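Local coordinates for protein LYND (Lyngbya aestuarii, PDB 4V1T) that probably catalyses ATP-dependent cyclodehydration of cysteine residues in a precursor peptide to thiazolines, as a YcaO-family heterocyclase, at residues S617-L622 with V651-L656; W593-T598 with L675-T680; A474-D479 with P770-F775; P378-Y383 with V579-F584. One frame throughout, in Å; residues are numbered along the deposited sequence.

Interaction 1 (S617-L622 with V651-L656); sequences SERLIL and VPDENL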
loop_
_atom_site.group_PDB
_atom_site.type_symbol
_atom_site.label_atom_id
_atom_site.label_comp_id
_atom_site.label_asym_id
_atom_site.label_seq_id
_atom_site.Cartn_x
_atom_site.Cartn_y
_atom_site.Cartn_z
ATOM N N SER B 617 -3.174 32.332 20.537
ATOM C CA SER B 617 -1.896 32.756 19.968
ATOM C C SER B 617 -1.949 32.781 18.445
ATOM O O SER B 617 -2.778 32.104 17.833
ATOM C CB SER B 617 -0.792 31.816 20.424
ATOM O OG SER B 617 -1.068 30.494 20.006
ATOM N N GLU B 618 -1.052 33.555 17.841
ATOM C CA GLU B 618 -1.054 33.759 16.392
ATOM C C GLU B 618 -0.432 32.599 15.612
ATOM O O GLU B 618 -0.722 32.424 14.436
ATOM C CB GLU B 618 -0.331 35.054 16.042
ATOM C CG GLU B 618 -1.092 36.295 16.485
ATOM C CD GLU B 618 -0.505 37.576 15.921
ATOM O OE1 GLU B 618 0.381 37.497 15.042
ATOM O OE2 GLU B 618 -0.936 38.663 16.360
ATOM N N ARG B 619 0.421 31.828 16.279
ATOM C CA ARG B 619 1.073 30.662 15.688
ATOM C C ARG B 619 1.731 31.030 14.370
ATOM O O ARG B 619 1.408 30.470 13.316
ATOM C CB ARG B 619 0.066 29.526 15.451
ATOM C CG ARG B 619 -0.836 29.214 16.633
ATOM C CD ARG B 619 -0.384 28.021 17.453
ATOM N NE ARG B 619 -1.557 27.268 17.895
ATOM C CZ ARG B 619 -1.557 26.367 18.868
ATOM N NH1 ARG B 619 -0.444 26.105 19.527
ATOM N NH2 ARG B 619 -2.679 25.740 19.190
ATOM N N LEU B 620 2.632 31.994 14.427
ATOM C CA LEU B 620 3.332 32.436 13.240
ATOM C C LEU B 620 4.121 31.269 12.677
ATOM O O LEU B 620 4.985 30.681 13.328
ATOM C CB LEU B 620 4.268 33.616 13.536
ATOM C CG LEU B 620 3.558 34.910 13.933
ATOM C CD1 LEU B 620 4.576 35.967 14.334
ATOM C CD2 LEU B 620 2.672 35.409 12.799
ATOM N N ILE B 621 3.794 30.926 11.452
ATOM C CA ILE B 621 4.465 29.851 10.787
ATOM C C ILE B 621 4.895 30.344 9.424
ATOM O O ILE B 621 4.274 31.214 8.825
ATOM C CB ILE B 621 3.554 28.609 10.740
ATOM C CG1 ILE B 621 3.388 28.096 12.179
ATOM C CG2 ILE B 621 4.157 27.522 9.857
ATOM C CD1 ILE B 621 2.381 27.032 12.358
ATOM N N LEU B 622 5.984 29.792 8.942
ATOM C CA LEU B 622 6.480 30.160 7.645
ATOM C C LEU B 622 7.244 29.006 7.003
ATOM O O LEU B 622 7.628 28.040 7.671
ATOM C CB LEU B 622 7.336 31.419 7.762
ATOM C CG LEU B 622 8.290 31.440 8.943
ATOM C CD1 LEU B 622 9.503 30.618 8.599
ATOM C CD2 LEU B 622 8.688 32.860 9.299
ATOM N N VAL B 651 -3.561 21.252 17.913
ATOM C CA VAL B 651 -2.942 21.047 19.219
ATOM C C VAL B 651 -3.078 22.320 20.058
ATOM O O VAL B 651 -2.797 23.406 19.557
ATOM C CB VAL B 651 -1.449 20.705 19.078
ATOM C CG1 VAL B 651 -0.846 20.392 20.437
ATOM C CG2 VAL B 651 -1.257 19.533 18.125
ATOM N N PRO B 652 -3.487 22.201 21.337
ATOM C CA PRO B 652 -3.560 23.417 22.160
ATOM C C PRO B 652 -2.189 23.864 22.656
ATOM O O PRO B 652 -1.245 23.074 22.644
ATOM C CB PRO B 652 -4.454 23.001 23.342
ATOM C CG PRO B 652 -4.969 21.625 23.007
ATOM C CD PRO B 652 -3.953 21.029 22.091
ATOM N N ASP B 653 -2.091 25.116 23.099
ATOM C CA ASP B 653 -0.813 25.692 23.525
ATOM C C ASP B 653 -0.151 24.884 24.641
ATOM O O ASP B 653 1.075 24.808 24.715
ATOM C CB ASP B 653 -1.008 27.147 23.972
ATOM C CG ASP B 653 -1.509 28.048 22.843
ATOM O OD1 ASP B 653 -1.530 27.596 21.678
ATOM O OD2 ASP B 653 -1.885 29.207 23.119
ATOM N N GLU B 654 -0.972 24.262 25.483
ATOM C CA GLU B 654 -0.478 23.499 26.625
ATOM C C GLU B 654 0.317 22.281 26.178
ATOM O O GLU B 654 1.425 22.041 26.653
ATOM C CB GLU B 654 -1.635 23.032 27.511
ATOM C CG GLU B 654 -2.525 24.149 28.030
ATOM C CD GLU B 654 -3.607 24.543 27.044
ATOM O OE1 GLU B 654 -3.267 25.091 25.971
ATOM O OE2 GLU B 654 -4.797 24.300 27.343
ATOM N N ASN B 655 -0.264 21.512 25.265
ATOM C CA ASN B 655 0.321 20.247 24.846
ATOM C C ASN B 655 1.292 20.404 23.695
ATOM O O ASN B 655 1.842 19.417 23.208
ATOM C CB ASN B 655 -0.782 19.264 24.458
ATOM C CG ASN B 655 -1.853 19.150 25.521
ATOM O OD1 ASN B 655 -3.020 19.433 25.269
ATOM N ND2 ASN B 655 -1.456 18.751 26.723
ATOM N N LEU B 656 1.549 21.631 23.276
ATOM C CA LEU B 656 2.526 21.863 22.225
ATOM C C LEU B 656 3.900 21.407 22.645
ATOM O O LEU B 656 4.373 21.718 23.717
ATOM C CB LEU B 656 2.594 23.331 21.872
ATOM C CG LEU B 656 1.826 23.789 20.657
ATOM C CD1 LEU B 656 2.138 25.248 20.412
ATOM C CD2 LEU B 656 2.211 22.970 19.449
#

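Interaction 2 (W593-T598 with L675-T680); sequences WVLDLT and LLPDTT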
loop_
_atom_site.group_PDB
_atom_site.type_symbol
_atom_site.label_atom_id
_atom_site.label_comp_id
_atom_site.label_asym_id
_atom_site.label_seq_id
_atom_site.Cartn_x
_atom_site.Cartn_y
_atom_site.Cartn_z
ATOM N N TRP B 593 0.075 34.445 2.828
ATOM C CA TRP B 593 0.668 35.275 1.795
ATOM C C TRP B 593 2.103 34.850 1.552
ATOM O O TRP B 593 2.668 34.080 2.326
ATOM C CB TRP B 593 0.597 36.757 2.182
ATOM C CG TRP B 593 1.367 37.106 3.405
ATOM C CD1 TRP B 593 2.647 37.571 3.463
ATOM C CD2 TRP B 593 0.908 37.023 4.756
ATOM N NE1 TRP B 593 3.012 37.792 4.763
ATOM C CE2 TRP B 593 1.962 37.463 5.580
ATOM C CE3 TRP B 593 -0.295 36.625 5.351
ATOM C CZ2 TRP B 593 1.855 37.506 6.971
ATOM C CZ3 TRP B 593 -0.400 36.667 6.733
ATOM C CH2 TRP B 593 0.673 37.113 7.528
ATOM N N VAL B 594 2.690 35.373 0.480
ATOM C CA VAL B 594 4.046 35.010 0.084
ATOM C C VAL B 594 4.915 36.248 -0.110
ATOM O O VAL B 594 4.457 37.247 -0.668
ATOM C CB VAL B 594 4.027 34.173 -1.212
ATOM C CG1 VAL B 594 5.439 33.865 -1.696
ATOM C CG2 VAL B 594 3.256 32.888 -0.987
ATOM N N LEU B 595 6.166 36.164 0.348
ATOM C CA LEU B 595 7.150 37.238 0.162
ATOM C C LEU B 595 8.247 36.847 -0.829
ATOM O O LEU B 595 8.645 35.692 -0.895
ATOM C CB LEU B 595 7.807 37.603 1.494
ATOM C CG LEU B 595 6.904 38.054 2.635
ATOM C CD1 LEU B 595 7.768 38.380 3.831
ATOM C CD2 LEU B 595 6.041 39.245 2.248
ATOM N N ASP B 596 8.736 37.821 -1.585
ATOM C CA ASP B 596 9.837 37.594 -2.516
ATOM C C ASP B 596 11.184 37.754 -1.802
ATOM O O ASP B 596 11.447 38.791 -1.212
ATOM C CB ASP B 596 9.753 38.569 -3.690
ATOM C CG ASP B 596 10.963 38.483 -4.603
ATOM O OD1 ASP B 596 10.957 37.628 -5.508
ATOM O OD2 ASP B 596 11.922 39.262 -4.408
ATOM N N LEU B 597 12.018 36.719 -1.877
ATOM C CA LEU B 597 13.351 36.713 -1.274
ATOM C C LEU B 597 14.458 36.653 -2.336
ATOM O O LEU B 597 15.644 36.499 -2.016
ATOM C CB LEU B 597 13.477 35.518 -0.324
ATOM C CG LEU B 597 13.197 35.735 1.160
ATOM C CD1 LEU B 597 12.038 36.693 1.407
ATOM C CD2 LEU B 597 12.928 34.394 1.829
ATOM N N THR B 598 14.063 36.774 -3.602
ATOM C CA THR B 598 15.004 36.692 -4.709
ATOM C C THR B 598 16.111 37.738 -4.564
ATOM O O THR B 598 15.839 38.934 -4.564
ATOM C CB THR B 598 14.285 36.890 -6.051
ATOM O OG1 THR B 598 13.109 36.069 -6.081
ATOM C CG2 THR B 598 15.206 36.516 -7.218
ATOM N N LEU B 675 7.564 40.519 8.491
ATOM C CA LEU B 675 6.864 39.311 8.068
ATOM C C LEU B 675 5.747 39.612 7.079
ATOM O O LEU B 675 5.423 38.781 6.231
ATOM C CB LEU B 675 6.278 38.575 9.272
ATOM C CG LEU B 675 7.251 37.847 10.203
ATOM C CD1 LEU B 675 6.461 37.145 11.292
ATOM C CD2 LEU B 675 8.119 36.845 9.462
ATOM N N LEU B 676 5.147 40.792 7.190
ATOM C CA LEU B 676 4.060 41.154 6.297
ATOM C C LEU B 676 4.613 42.025 5.180
ATOM O O LEU B 676 5.630 42.695 5.354
ATOM C CB LEU B 676 2.925 41.839 7.060
ATOM C CG LEU B 676 3.224 43.133 7.802
ATOM C CD1 LEU B 676 3.070 44.334 6.874
ATOM C CD2 LEU B 676 2.294 43.252 9.000
ATOM N N PRO B 677 3.967 41.999 4.009
ATOM C CA PRO B 677 4.525 42.744 2.884
ATOM C C PRO B 677 4.397 44.249 3.052
ATOM O O PRO B 677 3.434 44.719 3.660
ATOM C CB PRO B 677 3.693 42.254 1.706
ATOM C CG PRO B 677 2.375 41.877 2.311
ATOM C CD PRO B 677 2.697 41.335 3.669
ATOM N N ASP B 678 5.357 45.000 2.527
ATOM C CA ASP B 678 5.237 46.452 2.554
ATOM C C ASP B 678 4.447 46.882 1.331
ATOM O O ASP B 678 4.816 46.582 0.192
ATOM C CB ASP B 678 6.601 47.147 2.621
ATOM C CG ASP B 678 7.453 46.889 1.407
ATOM O OD1 ASP B 678 7.438 45.741 0.903
ATOM O OD2 ASP B 678 8.138 47.841 0.968
ATOM N N THR B 679 3.335 47.565 1.581
ATOM C CA THR B 679 2.467 48.045 0.521
ATOM C C THR B 679 3.102 49.212 -0.234
ATOM O O THR B 679 2.519 49.737 -1.178
ATOM C CB THR B 679 1.101 48.472 1.083
ATOM O OG1 THR B 679 1.293 49.316 2.223
ATOM C CG2 THR B 679 0.299 47.255 1.501
ATOM N N THR B 680 4.291 49.614 0.194
ATOM C CA THR B 680 5.079 50.619 -0.507
ATOM C C THR B 680 5.492 50.110 -1.885
ATOM O O THR B 680 5.576 50.883 -2.833
ATOM C CB THR B 680 6.345 50.992 0.299
ATOM O OG1 THR B 680 5.963 51.465 1.595
ATOM C CG2 THR B 680 7.154 52.071 -0.406
#

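Interaction 3 (A474-D479 with P770-F775); sequences ATVAHD and PTPMPF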
loop_
_atom_site.group_PDB
_atom_site.type_symbol
_atom_site.label_atom_id
_atom_site.label_comp_id
_atom_site.label_asym_id
_atom_site.label_seq_id
_atom_site.Cartn_x
_atom_site.Cartn_y
_atom_site.Cartn_z
ATOM N N ALA B 474 21.797 30.773 24.602
ATOM C CA ALA B 474 21.054 30.535 23.365
ATOM C C ALA B 474 19.778 29.733 23.621
ATOM O O ALA B 474 19.808 28.711 24.300
ATOM C CB ALA B 474 21.933 29.814 22.352
ATOM N N THR B 475 18.662 30.213 23.074
ATOM C CA THR B 475 17.367 29.533 23.169
ATOM C C THR B 475 17.271 28.375 22.175
ATOM O O THR B 475 16.595 27.376 22.421
ATOM C CB THR B 475 16.193 30.508 22.898
ATOM O OG1 THR B 475 16.400 31.193 21.654
ATOM C CG2 THR B 475 16.066 31.537 24.018
ATOM N N VAL B 476 17.960 28.521 21.049
ATOM C CA VAL B 476 17.852 27.584 19.937
ATOM C C VAL B 476 19.136 26.776 19.768
ATOM O O VAL B 476 20.241 27.331 19.725
ATOM C CB VAL B 476 17.538 28.338 18.634
ATOM C CG1 VAL B 476 17.399 27.378 17.479
ATOM C CG2 VAL B 476 16.259 29.147 18.799
ATOM N N ALA B 477 18.975 25.463 19.652
ATOM C CA ALA B 477 20.098 24.533 19.646
ATOM C C ALA B 477 21.000 24.654 18.419
ATOM O O ALA B 477 22.216 24.499 18.521
ATOM C CB ALA B 477 19.587 23.104 19.772
ATOM N N HIS B 478 20.418 24.931 17.259
ATOM C CA HIS B 478 21.202 24.931 16.021
ATOM C C HIS B 478 22.051 26.190 15.839
ATOM O O HIS B 478 22.763 26.300 14.847
ATOM C CB HIS B 478 20.290 24.712 14.795
ATOM C CG HIS B 478 19.214 25.742 14.631
ATOM N ND1 HIS B 478 19.482 27.076 14.396
ATOM C CD2 HIS B 478 17.864 25.628 14.652
ATOM C CE1 HIS B 478 18.343 27.738 14.286
ATOM N NE2 HIS B 478 17.347 26.882 14.434
ATOM N N ASP B 479 21.975 27.125 16.788
ATOM C CA ASP B 479 22.866 28.293 16.802
ATOM C C ASP B 479 24.104 28.035 17.669
ATOM O O ASP B 479 24.610 28.936 18.330
ATOM C CB ASP B 479 22.127 29.541 17.299
ATOM C CG ASP B 479 21.160 30.102 16.276
ATOM O OD1 ASP B 479 21.122 29.611 15.135
ATOM O OD2 ASP B 479 20.456 31.073 16.617
ATOM N N PRO B 770 17.967 39.974 16.627
ATOM C CA PRO B 770 18.306 39.223 17.831
ATOM C C PRO B 770 17.439 37.980 18.013
ATOM O O PRO B 770 17.746 37.141 18.857
ATOM C CB PRO B 770 18.052 40.233 18.955
ATOM C CG PRO B 770 16.979 41.098 18.421
ATOM C CD PRO B 770 17.235 41.212 16.949
ATOM N N THR B 771 16.359 37.878 17.241
ATOM C CA THR B 771 15.482 36.719 17.293
ATOM C C THR B 771 15.956 35.644 16.318
ATOM O O THR B 771 15.940 35.868 15.112
ATOM C CB THR B 771 14.038 37.085 16.944
ATOM O OG1 THR B 771 13.569 38.085 17.849
ATOM C CG2 THR B 771 13.124 35.852 17.046
ATOM N N PRO B 772 16.384 34.474 16.832
ATOM C CA PRO B 772 16.815 33.440 15.893
ATOM C C PRO B 772 15.643 32.950 15.038
ATOM O O PRO B 772 14.513 32.876 15.525
ATOM C CB PRO B 772 17.344 32.319 16.802
ATOM C CG PRO B 772 17.514 32.949 18.160
ATOM C CD PRO B 772 16.502 34.036 18.236
ATOM N N MET B 773 15.912 32.639 13.779
ATOM C CA MET B 773 14.873 32.134 12.899
ATOM C C MET B 773 14.386 30.797 13.468
ATOM O O MET B 773 15.173 29.858 13.579
ATOM C CB MET B 773 15.408 31.986 11.476
ATOM C CG MET B 773 14.349 32.186 10.391
ATOM S SD MET B 773 13.182 30.824 10.272
ATOM C CE MET B 773 14.254 29.521 9.709
ATOM N N PRO B 774 13.093 30.708 13.845
ATOM C CA PRO B 774 12.646 29.608 14.717
ATOM C C PRO B 774 12.668 28.221 14.073
ATOM O O PRO B 774 12.964 27.235 14.741
ATOM C CB PRO B 774 11.201 29.994 15.068
ATOM C CG PRO B 774 10.960 31.333 14.456
ATOM C CD PRO B 774 11.954 31.510 13.372
ATOM N N PHE B 775 12.346 28.157 12.790
ATOM C CA PHE B 775 12.230 26.885 12.092
ATOM C C PHE B 775 13.543 26.498 11.422
ATOM O O PHE B 775 13.572 25.600 10.579
ATOM C CB PHE B 775 11.090 26.956 11.067
ATOM C CG PHE B 775 9.761 27.350 11.666
ATOM C CD1 PHE B 775 9.052 26.457 12.459
ATOM C CD2 PHE B 775 9.224 28.612 11.443
ATOM C CE1 PHE B 775 7.828 26.811 13.015
ATOM C CE2 PHE B 775 8.011 28.973 11.997
ATOM C CZ PHE B 775 7.309 28.070 12.783
#

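Interaction 4 (P378-Y383 with V579-F584); sequences PLVHTY and VQLQQF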
loop_
_atom_site.group_PDB
_atom_site.type_symbol
_atom_site.label_atom_id
_atom_site.label_comp_id
_atom_site.label_asym_id
_atom_site.label_seq_id
_atom_site.Cartn_x
_atom_site.Cartn_y
_atom_site.Cartn_z
ATOM N N PRO B 378 -7.927 17.653 -0.718
ATOM C CA PRO B 378 -7.058 17.527 -1.889
ATOM C C PRO B 378 -6.022 18.623 -2.014
ATOM O O PRO B 378 -5.299 18.639 -3.010
ATOM C CB PRO B 378 -8.035 17.623 -3.061
ATOM C CG PRO B 378 -9.265 18.318 -2.511
ATOM C CD PRO B 378 -9.118 18.462 -1.022
ATOM N N LEU B 379 -5.957 19.525 -1.035
ATOM C CA LEU B 379 -5.090 20.696 -1.122
ATOM C C LEU B 379 -3.825 20.567 -0.283
ATOM O O LEU B 379 -2.834 21.252 -0.531
ATOM C CB LEU B 379 -5.857 21.942 -0.683
ATOM C CG LEU B 379 -7.084 22.241 -1.535
ATOM C CD1 LEU B 379 -8.060 23.134 -0.787
ATOM C CD2 LEU B 379 -6.667 22.870 -2.849
ATOM N N VAL B 380 -3.866 19.687 0.707
ATOM C CA VAL B 380 -2.795 19.564 1.679
ATOM C C VAL B 380 -2.333 18.110 1.777
ATOM O O VAL B 380 -3.144 17.228 2.079
ATOM C CB VAL B 380 -3.303 20.105 3.049
ATOM C CG1 VAL B 380 -2.287 19.918 4.162
ATOM C CG2 VAL B 380 -3.674 21.594 2.932
ATOM N N HIS B 381 -1.040 17.856 1.516
ATOM C CA HIS B 381 -0.448 16.501 1.508
ATOM C C HIS B 381 0.883 16.495 2.283
ATOM O O HIS B 381 1.917 16.969 1.786
ATOM C CB HIS B 381 -0.286 16.031 0.039
ATOM C CG HIS B 381 -1.528 16.228 -0.764
ATOM N ND1 HIS B 381 -1.656 17.169 -1.766
ATOM C CD2 HIS B 381 -2.732 15.623 -0.660
ATOM C CE1 HIS B 381 -2.885 17.115 -2.260
ATOM N NE2 HIS B 381 -3.558 16.189 -1.600
ATOM N N THR B 382 0.813 15.988 3.525
ATOM C CA THR B 382 1.996 15.822 4.399
ATOM C C THR B 382 2.120 14.407 4.950
ATOM O O THR B 382 1.142 13.823 5.417
ATOM C CB THR B 382 2.021 16.772 5.633
ATOM O OG1 THR B 382 1.284 16.185 6.707
ATOM C CG2 THR B 382 1.471 18.140 5.321
ATOM N N TYR B 383 3.338 13.875 4.903
ATOM C CA TYR B 383 3.668 12.577 5.485
ATOM C C TYR B 383 4.697 12.790 6.577
ATOM O O TYR B 383 5.421 13.784 6.555
ATOM C CB TYR B 383 4.238 11.625 4.422
ATOM C CG TYR B 383 3.201 10.937 3.566
ATOM C CD1 TYR B 383 2.525 11.629 2.578
ATOM C CD2 TYR B 383 2.916 9.587 3.730
ATOM C CE1 TYR B 383 1.581 11.003 1.790
ATOM C CE2 TYR B 383 1.969 8.953 2.948
ATOM C CZ TYR B 383 1.312 9.672 1.977
ATOM O OH TYR B 383 0.376 9.081 1.183
ATOM N N VAL B 579 -4.339 30.030 -5.145
ATOM C CA VAL B 579 -5.562 30.723 -4.790
ATOM C C VAL B 579 -6.467 29.845 -3.925
ATOM O O VAL B 579 -7.042 30.307 -2.939
ATOM C CB VAL B 579 -6.333 31.151 -6.042
ATOM C CG1 VAL B 579 -7.669 31.780 -5.667
ATOM C CG2 VAL B 579 -5.509 32.142 -6.872
ATOM N N GLN B 580 -6.584 28.580 -4.300
ATOM C CA GLN B 580 -7.396 27.630 -3.564
ATOM C C GLN B 580 -6.891 27.433 -2.148
ATOM O O GLN B 580 -7.674 27.292 -1.216
ATOM C CB GLN B 580 -7.409 26.281 -4.280
ATOM C CG GLN B 580 -8.185 26.272 -5.583
ATOM C CD GLN B 580 -7.991 24.981 -6.351
ATOM O OE1 GLN B 580 -7.590 24.997 -7.513
ATOM N NE2 GLN B 580 -8.277 23.852 -5.706
ATOM N N LEU B 581 -5.574 27.416 -1.985
ATOM C CA LEU B 581 -4.985 27.200 -0.669
ATOM C C LEU B 581 -5.196 28.400 0.239
ATOM O O LEU B 581 -5.479 28.230 1.426
ATOM C CB LEU B 581 -3.497 26.901 -0.778
ATOM C CG LEU B 581 -2.828 26.409 0.508
ATOM C CD1 LEU B 581 -3.401 25.073 0.967
ATOM C CD2 LEU B 581 -1.342 26.297 0.297
ATOM N N GLN B 582 -5.061 29.604 -0.313
ATOM C CA GLN B 582 -5.339 30.828 0.442
ATOM C C GLN B 582 -6.755 30.804 1.002
ATOM O O GLN B 582 -6.985 31.186 2.149
ATOM C CB GLN B 582 -5.165 32.064 -0.434
ATOM C CG GLN B 582 -3.728 32.470 -0.668
ATOM C CD GLN B 582 -3.620 33.825 -1.343
ATOM O OE1 GLN B 582 -4.084 34.013 -2.474
ATOM N NE2 GLN B 582 -3.008 34.781 -0.649
ATOM N N GLN B 583 -7.699 30.357 0.177
ATOM C CA GLN B 583 -9.094 30.287 0.583
ATOM C C GLN B 583 -9.273 29.230 1.663
ATOM O O GLN B 583 -10.001 29.433 2.636
ATOM C CB GLN B 583 -9.997 29.981 -0.620
ATOM C CG GLN B 583 -11.481 29.897 -0.285
ATOM C CD GLN B 583 -12.027 31.172 0.334
ATOM O OE1 GLN B 583 -11.644 32.275 -0.049
ATOM N NE2 GLN B 583 -12.928 31.026 1.295
ATOM N N PHE B 584 -8.597 28.102 1.491
ATOM C CA PHE B 584 -8.648 27.039 2.478
ATOM C C PHE B 584 -8.110 27.527 3.827
ATOM O O PHE B 584 -8.630 27.161 4.880
ATOM C CB PHE B 584 -7.840 25.840 2.001
ATOM C CG PHE B 584 -7.718 24.755 3.031
ATOM C CD1 PHE B 584 -8.685 23.773 3.133
ATOM C CD2 PHE B 584 -6.640 24.726 3.903
ATOM C CE1 PHE B 584 -8.578 22.773 4.078
ATOM C CE2 PHE B 584 -6.525 23.729 4.847
ATOM C CZ PHE B 584 -7.498 22.757 4.942
#

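Interaction 1 (S617-L622 with V651-L656)
The chain at S617-L622 turns out of a loop and enters a strand at I621, while V651-L656 is irregular; their backbones stay well apart, the nearest CA atoms, those of S617 and D653, being 8.0 Å from each other. R619 has positive phi and psi (51° and 58°), the left-handed helical region, within the connection between the antiparallel strands 605-612 and 621-626. From this hairpin turn its side chain spans the gap toward the loop that follows helix 630-649. The side chain of R619 bends at chi2 and chi3, and R619 NH2 donates to V651 O at 2.4 Å, modelled very short, meeting the carbonyl nearly along its C=O axis but with a bent N-H...O angle of 120°. D653 OD1 sits over a face of the guanidinium, 2.8 Å from R619 NH1; it lies well out of the guanidinium plane, so no N-H points at it and the salt bridge is one of charge, and the exact place of NH1 is less sure. S617 OG lies 3.4 Å from D653 OD1, at best a weak hydrogen bond. A stronger polar partner of the carboxylate is the hydroxyl of S616, bonded to D653 OD2.

Interaction 2 (W593-T598 with L675-T680)
W593 and L595, two residues apart on strand 590-596, both point toward the loop at L675-T680 and meet P677 there. The W593 ring leaves the backbone in the crowded position between N and the carbonyl carbon (chi1 63°), which brings its pyrrole edge to the loop. W593 NE1 donates to L675 O at 3.0 Å, with an N-H...O angle of 162°; the oxygen lies in the indole plane and is met in the plane of its own carbonyl, on a lone pair, so the bond helps fix how the ring is turned. P677 crosses the indole at about a right angle, its CD 3.8 Å from W593 CD1. The same proline meets L595 with its other side, CB lying 3.9 Å from L595 CD2, while L595 CD1 comes within 3.4 Å of L675 O. Replacing W593 by an alanine here would probably loosen the loop on the strand, since both the NE1 bond to L675 O and the indole surface against P677 would go. W558 of helix 538-561 touches both L595 and L675. The contact sets an irregular loop across an outermost strand of the three-stranded antiparallel sheet 590-596, 605-612 and 621-626, within the YcaO domain.

Interaction 3 (A474-D479 with P770-F775)
P772 presses the CB-CG side of its ring against V476 and D479. V476 CG2 lies 3.9 Å from P772 CB, the two side chains sliding past each other in opposite directions, and T475 skirts the same ring at its CG. D479 crosses the proline at about a right angle, D479 OD2 standing 3.4 Å from P772 CB; that oxygen is also hydrogen-bonded to S742 OG, so a polar group is held close against the apolar ring. H478 approaches the tail with its imidazole edge. M773 O lies in the ring plane but 3.8 Å from H478 NE2, too far for a hydrogen bond, and this buried nitrogen finds no partner in the model. The imidazole is probably steadied by V476 CG1, 3.1 Å above the H478 ring plane and displaced toward the rim, by W741 stacked on it, and by a weak bond from H478 ND1 to D479 OD1. M773 turns to F740 and to L622 and F624 of strand 621-626, its side chain about 9 Å from a bound magnesium ion. The alternating prolines P770, P772 and P774 form the PxPxP motif characteristic of the C-terminus of many YcaO cyclodehydratases, here with the M773 side chain about 11 Å from ADP.

Interaction 4 (P378-Y383 with V579-F584)
Helix 576-587 of the YcaO domain packs here against the residues that lead into strand 381-385, the middle strand of a three-stranded antiparallel sheet. The contact is apolar, and the backbones come near enough for the CA atoms of L379 and L581 to lie 6.5 Å apart. L379 has the largest share. Its side chain points toward the helix with CG beside the backbone N (chi1 -60°), and its two methyl groups divide between two residues one turn apart: L379 CD2 lies 3.8 Å from Q580 CB, whereas L379 CD1 lies 3.9 Å from F584 CB and is also close to CD1 of that ring. Q580 and F584 are joined by the backbone bond from F584 N to Q580 O, so the leucine tip sits across a single turn. An alanine in place of L379 would probably weaken the seating of this helix, because both methyl contacts, to Q580 and to F584, would be lost. The carbonyl of L379 is hydrogen-bonded to the hydroxyl of Y577, earlier on the same helix, which ties the backbone to it as well. V380 works deeper, beside N642 and L646 of helix 630-649, a helix that L581 also touches through V638 and N642. P378 packs on Q336 of the second subunit. F584, with CG anti to its backbone N (chi1 174°), swings its ring out from the helix toward V380. There V380 CG2 touches two groups, 4.0 Å from L581 CD1 and 4.0 Å from F584 CE2.

Overall arrangement
Interactions 1, 2 and 3 lie on the same side of the chain's centre, as do 1, 2 and 4. Interactions 1 and 2 share the three-stranded antiparallel sheet 590-596, 605-612 and 621-626, with centres about 23 Å apart, and meet where L620 and L622 pack on L675. Interaction 3 is joined to interaction 1, about 17 Å away between centres, through F775 and M773 on L622. Interaction 4 touches none of the others, but its helix 576-587 runs directly before strand 590-596 of interaction 2. Along the chain, interaction 4 closes before interactions 2 and 1 open, one within the other, and interaction 3 spans both. The C-terminal tail thus returns to the sheet, near the bound ADP and magnesium.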